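Local atomic coordinates of regulatory protein SdiA (Escherichia coli, PDB entry 4LFU), a protein that binds DNA as a LuxR-type transcription factor, activates transcription of the ftsQAZ cell-division genes and, as a quorum-sensing receptor, binds autoinducers of other bacteria. Residues F213-K216 against N217-K220; S181-E184 against K185-R189; N226-Q229 against V230-A234; M163-R167 against L168-I172. All coordinates share one frame; numbering follows the deposited sequence.

Contact 1: residues F213-K216 against N217-K220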
loop_
_atom_site.group_PDB
_atom_site.type_symbol
_atom_site.label_atom_id
_atom_site.label_comp_id
_atom_site.label_asym_id
_atom_site.label_seq_id
_atom_site.Cartn_x
_atom_site.Cartn_y
_atom_site.Cartn_z
ATOM N N PHE A 213 -9.254 -30.423 7.217
ATOM C CA PHE A 213 -10.615 -29.951 7.386
ATOM C C PHE A 213 -10.681 -28.452 7.121
ATOM O O PHE A 213 -11.434 -28.013 6.275
ATOM C CB PHE A 213 -11.100 -30.259 8.815
ATOM C CG PHE A 213 -12.536 -29.844 9.107
ATOM C CD1 PHE A 213 -13.580 -30.147 8.214
ATOM C CD2 PHE A 213 -12.848 -29.189 10.301
ATOM C CE1 PHE A 213 -14.900 -29.780 8.501
ATOM C CE2 PHE A 213 -14.178 -28.821 10.599
ATOM C CZ PHE A 213 -15.196 -29.131 9.700
ATOM N N HIS A 214 -9.897 -27.682 7.855
ATOM C CA HIS A 214 -9.843 -26.223 7.679
ATOM C C HIS A 214 -9.436 -25.764 6.263
ATOM O O HIS A 214 -10.044 -24.838 5.728
ATOM C CB HIS A 214 -8.953 -25.579 8.754
ATOM C CG HIS A 214 -9.510 -25.710 10.138
ATOM N ND1 HIS A 214 -10.674 -25.085 10.535
ATOM C CD2 HIS A 214 -9.079 -26.414 11.211
ATOM C CE1 HIS A 214 -10.920 -25.374 11.798
ATOM N NE2 HIS A 214 -9.965 -26.176 12.231
ATOM N N GLN A 215 -8.428 -26.426 5.683
ATOM C CA GLN A 215 -7.972 -26.173 4.313
ATOM C C GLN A 215 -9.119 -26.289 3.322
ATOM O O GLN A 215 -9.329 -25.397 2.508
ATOM C CB GLN A 215 -6.839 -27.127 3.877
ATOM C CG GLN A 215 -5.522 -27.037 4.642
ATOM C CD GLN A 215 -4.721 -25.771 4.379
ATOM O OE1 GLN A 215 -5.220 -24.785 3.822
ATOM N NE2 GLN A 215 -3.466 -25.780 4.830
ATOM N N LYS A 216 -9.840 -27.397 3.425
ATOM C CA LYS A 216 -11.037 -27.693 2.645
ATOM C C LYS A 216 -12.146 -26.671 2.740
ATOM O O LYS A 216 -12.745 -26.338 1.721
ATOM C CB LYS A 216 -11.585 -29.065 3.036
ATOM C CG LYS A 216 -11.262 -30.165 2.032
ATOM C CD LYS A 216 -9.766 -30.195 1.650
ATOM C CE LYS A 216 -9.566 -30.405 0.153
ATOM N NZ LYS A 216 -8.109 -30.287 -0.219
ATOM N N ASN A 217 -12.421 -26.186 3.952
ATOM C CA ASN A 217 -13.466 -25.172 4.181
ATOM C C ASN A 217 -13.131 -23.819 3.538
ATOM O O ASN A 217 -14.019 -23.122 3.068
ATOM C CB ASN A 217 -13.745 -24.962 5.688
ATOM C CG ASN A 217 -14.322 -26.219 6.386
ATOM O OD1 ASN A 217 -14.851 -27.129 5.739
ATOM N ND2 ASN A 217 -14.237 -26.249 7.718
ATOM N N MET A 218 -11.853 -23.449 3.569
ATOM C CA MET A 218 -11.349 -22.223 2.960
ATOM C C MET A 218 -11.397 -22.350 1.420
ATOM O O MET A 218 -11.719 -21.393 0.723
ATOM C CB MET A 218 -9.914 -21.962 3.422
ATOM C CG MET A 218 -9.769 -21.353 4.817
ATOM S SD MET A 218 -8.059 -20.940 5.270
ATOM C CE MET A 218 -7.295 -22.548 5.480
ATOM N N GLN A 219 -11.076 -23.543 0.923
ATOM C CA GLN A 219 -11.144 -23.862 -0.502
ATOM C C GLN A 219 -12.574 -23.783 -0.967
ATOM O O GLN A 219 -12.858 -23.142 -1.972
ATOM C CB GLN A 219 -10.545 -25.252 -0.791
ATOM C CG GLN A 219 -9.053 -25.204 -0.987
ATOM C CD GLN A 219 -8.339 -26.510 -0.729
ATOM O OE1 GLN A 219 -7.389 -26.559 0.068
ATOM N NE2 GLN A 219 -8.754 -27.565 -1.411
ATOM N N LYS A 220 -13.475 -24.403 -0.200
ATOM C CA LYS A 220 -14.907 -24.339 -0.467
ATOM C C LYS A 220 -15.475 -22.915 -0.455
ATOM O O LYS A 220 -16.175 -22.543 -1.393
ATOM C CB LYS A 220 -15.678 -25.323 0.453
ATOM C CG LYS A 220 -17.200 -25.088 0.613
ATOM C CD LYS A 220 -17.884 -26.154 1.542
ATOM C CE LYS A 220 -17.354 -26.164 3.011
ATOM N NZ LYS A 220 -17.238 -24.796 3.663
HETATM O O HOH W 1 -12.908 -24.496 9.235
#
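F213 and N217 meet one turn apart on helix 208-222. The amide nitrogen ND2 of N217 stands over the centre of the F213 ring, 3.6 Å from CZ, while ring and amide planes are steeply inclined at 76°. The F213 side chain starts by pointing away from N217; with CG anti to the backbone N (chi1 -178°) the ring swings back along the helix and turns its face to the ND2 end of the amide. In N217 the first torsion is the other one, CG opposite the carbonyl carbon (chi1 -64°), which sends the amide back toward F213. A water fixes the amide's rotation further: ND2 donates to it at 2.7 Å, and ND1 of H214 is hydrogen-bonded to the same water at 2.7 Å.

One residue on, the Q215 chain bends at chi2, and its OE1 lies 3.5 Å from the methyl CE of M218, whose thioether bends in its turn at chi3. The other end of the Q215 amide, NE2, is hydrogen-bonded to OG1 of T191 in helix 182-192. Beneath these side chains run regular i to i+4 bonds, N217 N to F213 O being 3.1 Å. Helix 208-222 is the second helix of the predicted helix-turn-helix motif, which 217-220 continue past its predicted range, consistent with the recognition helix of LuxR-type domains.

Contact 2: residues S181-E184 against K185-R189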
loop_
_atom_site.group_PDB
_atom_site.type_symbol
_atom_site.label_atom_id
_atom_site.label_comp_id
_atom_site.label_asym_id
_atom_site.label_seq_id
_atom_site.Cartn_x
_atom_site.Cartn_y
_atom_site.Cartn_z
ATOM N N SER A 181 -12.170 -17.768 9.527
ATOM C CA SER A 181 -12.117 -17.817 10.976
ATOM C C SER A 181 -10.694 -17.580 11.385
ATOM O O SER A 181 -9.778 -17.741 10.575
ATOM C CB SER A 181 -12.553 -19.206 11.467
ATOM O OG SER A 181 -11.536 -20.186 11.214
ATOM N N LYS A 182 -10.512 -17.221 12.652
ATOM C CA LYS A 182 -9.192 -17.074 13.252
ATOM C C LYS A 182 -8.322 -18.310 13.027
ATOM O O LYS A 182 -7.152 -18.188 12.681
ATOM C CB LYS A 182 -9.315 -16.838 14.761
ATOM C CG LYS A 182 -9.562 -15.402 15.184
ATOM C CD LYS A 182 -9.191 -15.194 16.678
ATOM C CE LYS A 182 -7.726 -15.625 16.999
ATOM N NZ LYS A 182 -6.642 -14.802 16.304
ATOM N N ARG A 183 -8.890 -19.489 13.270
ATOM C CA ARG A 183 -8.165 -20.754 13.123
ATOM C C ARG A 183 -7.803 -21.045 11.667
ATOM O O ARG A 183 -6.716 -21.526 11.388
ATOM C CB ARG A 183 -8.993 -21.911 13.686
ATOM C CG ARG A 183 -8.356 -23.280 13.525
ATOM C CD ARG A 183 -7.060 -23.339 14.270
ATOM N NE ARG A 183 -6.952 -24.563 15.046
ATOM C CZ ARG A 183 -6.144 -24.724 16.089
ATOM N NH1 ARG A 183 -5.359 -23.732 16.488
ATOM N NH2 ARG A 183 -6.134 -25.887 16.733
ATOM N N GLU A 184 -8.715 -20.753 10.744
ATOM C CA GLU A 184 -8.429 -20.878 9.311
ATOM C C GLU A 184 -7.235 -20.004 8.908
ATOM O O GLU A 184 -6.289 -20.503 8.315
ATOM C CB GLU A 184 -9.686 -20.577 8.477
ATOM C CG GLU A 184 -10.697 -21.706 8.566
ATOM C CD GLU A 184 -12.034 -21.445 7.860
ATOM O OE1 GLU A 184 -12.728 -22.450 7.592
ATOM O OE2 GLU A 184 -12.408 -20.276 7.598
ATOM N N LYS A 185 -7.278 -18.714 9.265
ATOM C CA LYS A 185 -6.175 -17.763 9.037
ATOM C C LYS A 185 -4.836 -18.229 9.638
ATOM O O LYS A 185 -3.780 -18.145 8.979
ATOM C CB LYS A 185 -6.533 -16.367 9.553
ATOM C CG LYS A 185 -7.631 -15.680 8.762
ATOM C CD LYS A 185 -7.809 -14.225 9.177
ATOM C CE LYS A 185 -9.265 -13.952 9.575
ATOM N NZ LYS A 185 -9.847 -12.671 9.023
ATOM N N GLU A 186 -4.878 -18.755 10.862
ATOM C CA GLU A 186 -3.668 -19.294 11.508
ATOM C C GLU A 186 -3.027 -20.438 10.712
ATOM O O GLU A 186 -1.829 -20.430 10.468
ATOM C CB GLU A 186 -3.972 -19.719 12.949
ATOM C CG GLU A 186 -2.834 -20.481 13.644
ATOM C CD GLU A 186 -3.158 -20.792 15.101
ATOM O OE1 GLU A 186 -4.246 -21.347 15.357
ATOM O OE2 GLU A 186 -2.338 -20.465 15.997
ATOM N N ILE A 187 -3.825 -21.430 10.334
ATOM C CA ILE A 187 -3.394 -22.488 9.413
ATOM C C ILE A 187 -2.889 -21.953 8.050
ATOM O O ILE A 187 -1.908 -22.445 7.516
ATOM C CB ILE A 187 -4.506 -23.572 9.244
ATOM C CG1 ILE A 187 -4.551 -24.467 10.504
ATOM C CG2 ILE A 187 -4.276 -24.453 7.962
ATOM C CD1 ILE A 187 -5.866 -25.161 10.736
ATOM N N LEU A 188 -3.557 -20.929 7.514
ATOM C CA LEU A 188 -3.155 -20.309 6.257
ATOM C C LEU A 188 -1.758 -19.715 6.340
ATOM O O LEU A 188 -0.932 -19.953 5.467
ATOM C CB LEU A 188 -4.174 -19.264 5.828
ATOM C CG LEU A 188 -4.294 -19.169 4.307
ATOM C CD1 LEU A 188 -4.579 -20.555 3.659
ATOM C CD2 LEU A 188 -5.361 -18.139 3.983
ATOM N N ARG A 189 -1.492 -18.986 7.418
ATOM C CA ARG A 189 -0.157 -18.431 7.698
ATOM C C ARG A 189 0.983 -19.432 7.709
ATOM O O ARG A 189 2.067 -19.143 7.186
ATOM C CB ARG A 189 -0.166 -17.630 9.002
ATOM C CG ARG A 189 -0.930 -16.309 8.880
ATOM C CD ARG A 189 -0.613 -15.371 10.064
ATOM N NE ARG A 189 -1.098 -15.925 11.335
ATOM C CZ ARG A 189 -2.352 -15.819 11.769
ATOM N NH1 ARG A 189 -3.272 -15.167 11.051
ATOM N NH2 ARG A 189 -2.681 -16.350 12.933
#
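S181 and K185 meet where helix 182-192 of the LuxR-type DNA-binding domain begins, a start built as a capping box. S181 is the N-cap: its OG accepts from E184 N at 2.9 Å, and its own backbone N donates to E184 OE2 at 3.2 Å, so each residue's side chain accepts from the other's backbone N-H. The carbonyl of S181 then takes K185 N in an almost linear bond of 3.0 Å, the first i to i+4 link of the helix. K182 continues the pattern through its carbonyl, which receives E186 N.

In R183, CG is anti to the backbone N (chi1 177°), and bends at chi2 and chi3 bring the guanidinium beside E186, while CD lies near CD1 of I187. The extended E184 chain carries OE2 back to S181 N, and OE2 also forms a salt bridge to K221 in helix 208-222, a second partner that probably favours the charged form.

The salt bridge between R183 and E186 uses a single nitrogen: R183 NH1 meets E186 OE1 at 2.9 Å, near the guanidinium plane and on the syn side of the carboxylate but 33° out of its plane, with an N-H...O angle of 144°.

Contact 3: residues N226-Q229 against V230-A234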
loop_
_atom_site.group_PDB
_atom_site.type_symbol
_atom_site.label_atom_id
_atom_site.label_comp_id
_atom_site.label_asym_id
_atom_site.label_seq_id
_atom_site.Cartn_x
_atom_site.Cartn_y
_atom_site.Cartn_z
ATOM N N ASN A 226 -6.948 -25.533 -4.641
ATOM C CA ASN A 226 -5.967 -26.029 -3.667
ATOM C C ASN A 226 -5.593 -24.932 -2.659
ATOM O O ASN A 226 -6.049 -23.814 -2.783
ATOM C CB ASN A 226 -4.704 -26.570 -4.373
ATOM C CG ASN A 226 -4.164 -25.620 -5.428
ATOM O OD1 ASN A 226 -4.012 -26.007 -6.576
ATOM N ND2 ASN A 226 -3.922 -24.375 -5.064
ATOM N N LYS A 227 -4.751 -25.273 -1.682
ATOM C CA LYS A 227 -4.336 -24.372 -0.603
ATOM C C LYS A 227 -3.407 -23.231 -1.068
ATOM O O LYS A 227 -3.360 -22.170 -0.444
ATOM C CB LYS A 227 -3.647 -25.183 0.503
ATOM C CG LYS A 227 -2.333 -25.850 0.093
ATOM C CD LYS A 227 -1.914 -26.938 1.070
ATOM C CE LYS A 227 -0.404 -27.154 1.018
ATOM N NZ LYS A 227 0.053 -28.213 1.959
ATOM N N THR A 228 -2.658 -23.478 -2.147
ATOM C CA THR A 228 -1.702 -22.499 -2.705
ATOM C C THR A 228 -2.405 -21.259 -3.180
ATOM O O THR A 228 -1.964 -20.157 -2.856
ATOM C CB THR A 228 -0.835 -23.065 -3.874
ATOM O OG1 THR A 228 -0.265 -24.323 -3.489
ATOM C CG2 THR A 228 0.297 -22.078 -4.232
ATOM N N GLN A 229 -3.486 -21.449 -3.941
ATOM C CA GLN A 229 -4.319 -20.336 -4.415
ATOM C C GLN A 229 -4.952 -19.581 -3.239
ATOM O O GLN A 229 -5.024 -18.349 -3.250
ATOM C CB GLN A 229 -5.421 -20.783 -5.420
ATOM C CG GLN A 229 -6.213 -19.542 -5.903
ATOM C CD GLN A 229 -7.473 -19.824 -6.697
ATOM O OE1 GLN A 229 -7.411 -20.139 -7.877
ATOM N NE2 GLN A 229 -8.633 -19.641 -6.064
ATOM N N VAL A 230 -5.403 -20.316 -2.219
ATOM C CA VAL A 230 -5.976 -19.659 -1.019
ATOM C C VAL A 230 -4.945 -18.811 -0.290
ATOM O O VAL A 230 -5.183 -17.630 -0.000
ATOM C CB VAL A 230 -6.583 -20.655 -0.028
ATOM C CG1 VAL A 230 -7.217 -19.896 1.145
ATOM C CG2 VAL A 230 -7.587 -21.507 -0.717
ATOM N N ALA A 231 -3.792 -19.404 -0.011
ATOM C CA ALA A 231 -2.716 -18.690 0.656
ATOM C C ALA A 231 -2.219 -17.487 -0.157
ATOM O O ALA A 231 -1.970 -16.417 0.400
ATOM C CB ALA A 231 -1.564 -19.654 0.977
ATOM N N CYS A 232 -2.066 -17.654 -1.473
ATOM C CA CYS A 232 -1.574 -16.549 -2.333
ATOM C C CYS A 232 -2.553 -15.414 -2.455
ATOM O O CYS A 232 -2.151 -14.279 -2.436
ATOM C CB CYS A 232 -1.213 -17.050 -3.725
ATOM S SG CYS A 232 0.256 -18.030 -3.687
ATOM N N TYR A 233 -3.838 -15.729 -2.583
ATOM C CA TYR A 233 -4.886 -14.704 -2.593
ATOM C C TYR A 233 -4.945 -13.916 -1.275
ATOM O O TYR A 233 -4.994 -12.672 -1.275
ATOM C CB TYR A 233 -6.242 -15.325 -2.936
ATOM C CG TYR A 233 -6.529 -15.395 -4.427
ATOM C CD1 TYR A 233 -5.660 -16.038 -5.298
ATOM C CD2 TYR A 233 -7.682 -14.811 -4.964
ATOM C CE1 TYR A 233 -5.932 -16.115 -6.665
ATOM C CE2 TYR A 233 -7.963 -14.874 -6.346
ATOM C CZ TYR A 233 -7.083 -15.529 -7.180
ATOM O OH TYR A 233 -7.358 -15.608 -8.526
ATOM N N ALA A 234 -4.914 -14.651 -0.170
ATOM C CA ALA A 234 -4.799 -14.081 1.181
ATOM C C ALA A 234 -3.557 -13.197 1.391
ATOM O O ALA A 234 -3.631 -12.094 1.946
ATOM C CB ALA A 234 -4.779 -15.220 2.183
#
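The carbonyl oxygen of K227 accepts from the backbone N of A231 at 2.8 Å, an almost straight bond (171°) that opens the regular hydrogen bonding of helix 227-237. The methyl CB of A231 comes close to the same oxygen, at 3.4 Å. Next along the helix, C232 N donates to T228 O at 2.9 Å, and on the side-chain level the methyl CG2 of T228 faces the sulfur SG of C232 at 4.1 Å.

Q229 and Y233 meet next. With CG anti to the backbone N (chi1 -178°) the glutamine chain runs out extended, and its methylene CG lies 3.5 Å from CE1 of the tyrosine, above the CD1-CE1 rim of the ring. Further out the amide group continues over the same face, the two planes inclined by 32°. The phenol oxygen of Y233 is engaged beyond this helix, hydrogen-bonded to E193 OE1 of the second subunit. V230 looks back toward the helix start, where its CG2 touches N226 O at 3.5 Å.

Helix 227-237 is the last of the LuxR-type domain. V230 and A234 pack on L188 of helix 182-192, and V230 also meets Q219 and I222 of helix 208-222. A231 touches both L188 and C232 of the second subunit, and T228 packs against T228 of that subunit, which places the helix in the dimer contact.

Contact 4: residues M163-R167 against L168-I172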
loop_
_atom_site.group_PDB
_atom_site.type_symbol
_atom_site.label_atom_id
_atom_site.label_comp_id
_atom_site.label_asym_id
_atom_site.label_seq_id
_atom_site.Cartn_x
_atom_site.Cartn_y
_atom_site.Cartn_z
ATOM N N MET A 163 -11.507 5.478 -0.858
ATOM C CA MET A 163 -11.870 5.083 0.529
ATOM C C MET A 163 -13.383 5.082 0.757
ATOM O O MET A 163 -13.923 4.118 1.327
ATOM C CB MET A 163 -11.144 5.924 1.586
ATOM C CG MET A 163 -9.609 5.683 1.656
ATOM S SD MET A 163 -9.037 3.956 1.734
ATOM C CE MET A 163 -9.821 3.400 3.254
ATOM N N ALA A 164 -14.076 6.127 0.277
ATOM C CA ALA A 164 -15.541 6.125 0.261
ATOM C C ALA A 164 -16.088 4.908 -0.471
ATOM O O ALA A 164 -16.938 4.194 0.054
ATOM C CB ALA A 164 -16.085 7.406 -0.358
ATOM N N LEU A 165 -15.608 4.653 -1.681
ATOM C CA LEU A 165 -16.095 3.492 -2.445
ATOM C C LEU A 165 -15.787 2.140 -1.790
ATOM O O LEU A 165 -16.515 1.184 -1.994
ATOM C CB LEU A 165 -15.583 3.528 -3.900
ATOM C CG LEU A 165 -16.108 4.673 -4.782
ATOM C CD1 LEU A 165 -15.141 4.974 -5.919
ATOM C CD2 LEU A 165 -17.488 4.364 -5.319
ATOM N N MET A 166 -14.690 2.063 -1.035
ATOM C CA MET A 166 -14.377 0.871 -0.247
ATOM C C MET A 166 -15.368 0.699 0.897
ATOM O O MET A 166 -15.874 -0.401 1.106
ATOM C CB MET A 166 -12.941 0.899 0.284
ATOM C CG MET A 166 -11.929 0.260 -0.675
ATOM S SD MET A 166 -10.267 0.144 0.012
ATOM C CE MET A 166 -10.303 -1.477 0.773
ATOM N N ARG A 167 -15.648 1.795 1.610
ATOM C CA ARG A 167 -16.668 1.835 2.666
ATOM C C ARG A 167 -18.049 1.419 2.159
ATOM O O ARG A 167 -18.759 0.709 2.848
ATOM C CB ARG A 167 -16.737 3.237 3.298
ATOM C CG ARG A 167 -18.010 3.493 4.104
ATOM C CD ARG A 167 -17.915 4.777 4.939
ATOM N NE ARG A 167 -17.847 5.992 4.122
ATOM C CZ ARG A 167 -18.877 6.513 3.456
ATOM N NH1 ARG A 167 -20.064 5.925 3.495
ATOM N NH2 ARG A 167 -18.716 7.620 2.743
ATOM N N LEU A 168 -18.392 1.850 0.943
ATOM C CA LEU A 168 -19.665 1.542 0.286
ATOM C C LEU A 168 -19.638 0.197 -0.420
ATOM O O LEU A 168 -20.522 -0.103 -1.224
ATOM C CB LEU A 168 -20.039 2.650 -0.711
ATOM C CG LEU A 168 -20.198 4.073 -0.145
ATOM C CD1 LEU A 168 -20.367 5.133 -1.220
ATOM C CD2 LEU A 168 -21.375 4.137 0.804
ATOM N N ASN A 169 -18.622 -0.616 -0.119
ATOM C CA ASN A 169 -18.476 -1.966 -0.684
ATOM C C ASN A 169 -18.621 -2.065 -2.220
ATOM O O ASN A 169 -19.099 -3.080 -2.752
ATOM C CB ASN A 169 -19.418 -2.949 0.024
ATOM C CG ASN A 169 -18.918 -4.385 -0.044
ATOM O OD1 ASN A 169 -17.793 -4.687 0.378
ATOM N ND2 ASN A 169 -19.752 -5.284 -0.583
ATOM N N ASP A 170 -18.169 -1.015 -2.924
ATOM C CA ASP A 170 -18.265 -0.939 -4.387
ATOM C C ASP A 170 -17.364 -1.910 -5.173
ATOM O O ASP A 170 -16.219 -2.176 -4.786
ATOM C CB ASP A 170 -18.054 0.487 -4.870
ATOM C CG ASP A 170 -18.742 0.739 -6.197
ATOM O OD1 ASP A 170 -18.156 0.427 -7.255
ATOM O OD2 ASP A 170 -19.890 1.226 -6.177
ATOM N N GLU A 171 -17.925 -2.423 -6.269
ATOM C CA GLU A 171 -17.332 -3.449 -7.129
ATOM C C GLU A 171 -16.037 -2.959 -7.800
ATOM O O GLU A 171 -15.160 -3.760 -8.154
ATOM C CB GLU A 171 -18.348 -3.850 -8.216
ATOM C CG GLU A 171 -18.898 -2.600 -8.949
ATOM C CD GLU A 171 -19.838 -2.878 -10.118
ATOM O OE1 GLU A 171 -20.398 -1.885 -10.637
ATOM O OE2 GLU A 171 -20.014 -4.054 -10.530
ATOM N N ILE A 172 -15.941 -1.640 -7.974
ATOM C CA ILE A 172 -14.794 -1.015 -8.603
ATOM C C ILE A 172 -13.522 -1.273 -7.787
ATOM O O ILE A 172 -12.456 -1.496 -8.372
ATOM C CB ILE A 172 -15.023 0.502 -8.896
ATOM C CG1 ILE A 172 -14.093 0.966 -10.029
ATOM C CG2 ILE A 172 -14.940 1.366 -7.608
ATOM C CD1 ILE A 172 -14.010 2.475 -10.255
#
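L165 and D170 meet where the backbone of helix 147-167 curls shut: L168 breaks the helical backbone angles, N169 takes a positive phi of 49°, and D170 N returns to L165 O at 2.9 Å. N169 N bonds to M166 O at 3.0 Å, although the donor stands well above that carbonyl's plane. Across the turn the side chains of L165 and D170 are neighbours that extend in a common direction, with CD2 of the leucine 3.9 Å from CG of the carboxylate. The other methyl, CD1 of L165, packs at 4.0 Å against CG2 of I172.

Together the two backbone bonds define a Schellman motif with N169 as its C-prime residue, ending the last helix of the autoinducer-binding domain. An Asx turn follows at once, D170 OD1 accepting from I172 N at 3.1 Å, and it turns I172 back toward L165 and strand 41-47, where I172 touches V46 and L165 touches L44.

On the outer side R167 and L168 run alongside each other. The arginine chain, CG anti to its own amide nitrogen (chi1 163°), bends at chi3 until NH1 lies 3.5 Å from CD2 of L168, while NH2 is held by a hydrogen bond to M20 O.

How the contacts relate
Along the chain the order is contact 4, contact 2, contact 1 and contact 3. Contact 4 closes helix 147-167 on the autoinducer-binding side, and the loop that follows leads to helix 182-192, which carries contact 2. Contacts 1, 2 and 3 lie on three helices of one LuxR-type domain, their centres 10 to 12 Å apart, and every pair of them touches; N217 and M218 pack on E184, for example, and Q215 on K227. Contact 4 stands apart, with centres 24 to 28 Å away and nearest atoms about 13 to 18 Å distant. The protein thus joins a compact DNA-binding domain, three of whose four helices carry these contacts, to a separate ligand-sensing domain.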